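Neurotoxin (Clostridium botulinum, PDB 1ZB7) cleaves the synaptic vesicle proteins VAMP1, VAMP2 and VAMP3 as the zinc endopeptidase light chain of botulinum neurotoxin type G. Local coordinates at residues Gly179-Pro182 and Ile183-Gly186. Numbering follows the deposited sequence.
Sequences GHSP and ISEG
A short 3-10 segment, 182-184, lies within the loop that links strands 171-173 and 191-194 of the large mixed sheet. P182 and I183 occupy the two corners of its first turn, which is closed by S184 N, donating to S181 O at 3.1 Å from above the carbonyl plane, 42° out of it. The hydroxyl of the same serine donates to that oxygen too: S184 OG lies 3.0 Å from S181 O and comes in on the same face, but much closer to the plane. A chi1 of 68° turns OG back over the turn, and the one oxygen thereby accepts from both the amide and the hydroxyl of S184. The second turn is closed weakly, by E185 N to P182 O, 3.3 Å long. On the flank of the segment, I183 CG1 rests against S181 OG at 3.6 Å.

E185 folds back along the chain it has just left, its extended arm running past the S181 carbonyl. The carboxylate then divides its work. E185 OE2 takes a weak but nearly straight bond from S181 N, 3.4 Å long at 169°, beside the CB of H180. E185 OE1 accepts from a water 2.7 Å away, and this water sits 2.6 Å from H180 ND1, bridging the acid to the imidazole without direct contact between them. H180 itself also packs on N121 and A122 of another loop.

Outside these bonds, S184 O accepts from N295 ND2 and G186 O is hydrogen-bonded to Y327 OH, tying the loop to helices 282-303 and 316-327. The I183 side chain is about 12 Å from the zinc ion, too far for a ligand. Closed by backbone and serine and backed by a returning glutamate, this is a short 3-10 segment in a loop between sheet strands of the M27 zinc protease fold.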
# COMPACT_ATOMS: atom_id res chain seq x y z
N GLY A 179 27.19 -12.93 -8.19
CA GLY A 179 26.25 -13.00 -9.31
C GLY A 179 24.95 -13.60 -8.78
O GLY A 179 24.28 -13.01 -7.93
N HIS A 180 24.65 -14.80 -9.25
CA HIS A 180 23.39 -15.52 -9.00
C HIS A 180 22.73 -15.56 -7.56
O HIS A 180 23.34 -15.23 -6.51
CB HIS A 180 23.62 -16.93 -9.48
CG HIS A 180 24.76 -17.61 -8.77
ND1 HIS A 180 24.59 -18.35 -7.60
CD2 HIS A 180 26.09 -17.65 -9.05
CE1 HIS A 180 25.77 -18.81 -7.21
NE2 HIS A 180 26.70 -18.41 -8.07
N SER A 181 21.46 -15.97 -7.53
CA SER A 181 20.70 -16.05 -6.28
C SER A 181 19.89 -17.35 -6.13
O SER A 181 18.79 -17.46 -6.67
CB SER A 181 19.78 -14.88 -6.14
OG SER A 181 19.08 -15.01 -4.92
N PRO A 182 20.46 -18.33 -5.43
CA PRO A 182 19.84 -19.67 -5.35
C PRO A 182 18.42 -19.77 -4.81
O PRO A 182 17.69 -20.68 -5.21
CB PRO A 182 20.84 -20.52 -4.51
CG PRO A 182 21.91 -19.65 -4.06
CD PRO A 182 21.78 -18.28 -4.78
N ILE A 183 18.06 -18.86 -3.94
CA ILE A 183 16.73 -18.82 -3.37
C ILE A 183 15.61 -18.40 -4.33
O ILE A 183 14.45 -18.56 -3.99
CB ILE A 183 16.66 -17.94 -2.11
CG1 ILE A 183 16.91 -16.46 -2.39
CG2 ILE A 183 17.62 -18.49 -1.02
CD1 ILE A 183 16.57 -15.66 -1.10
N SER A 184 15.99 -17.86 -5.50
CA SER A 184 15.07 -17.50 -6.54
C SER A 184 15.28 -18.33 -7.84
O SER A 184 14.65 -18.00 -8.85
CB SER A 184 15.23 -16.00 -6.84
OG SER A 184 16.50 -15.75 -7.44
N GLU A 185 16.15 -19.35 -7.83
CA GLU A 185 16.42 -20.13 -9.03
C GLU A 185 16.25 -21.64 -8.84
O GLU A 185 16.90 -22.44 -9.55
CB GLU A 185 17.81 -19.88 -9.56
CG GLU A 185 18.20 -18.47 -9.71
CD GLU A 185 19.69 -18.33 -9.85
OE1 GLU A 185 20.44 -19.25 -9.42
OE2 GLU A 185 20.15 -17.31 -10.38
N GLY A 186 15.41 -22.05 -7.88
CA GLY A 186 15.06 -23.49 -7.70
C GLY A 186 16.04 -24.26 -6.83
O GLY A 186 15.67 -25.20 -6.17
O HOH W 1 22.46 -19.76 -7.68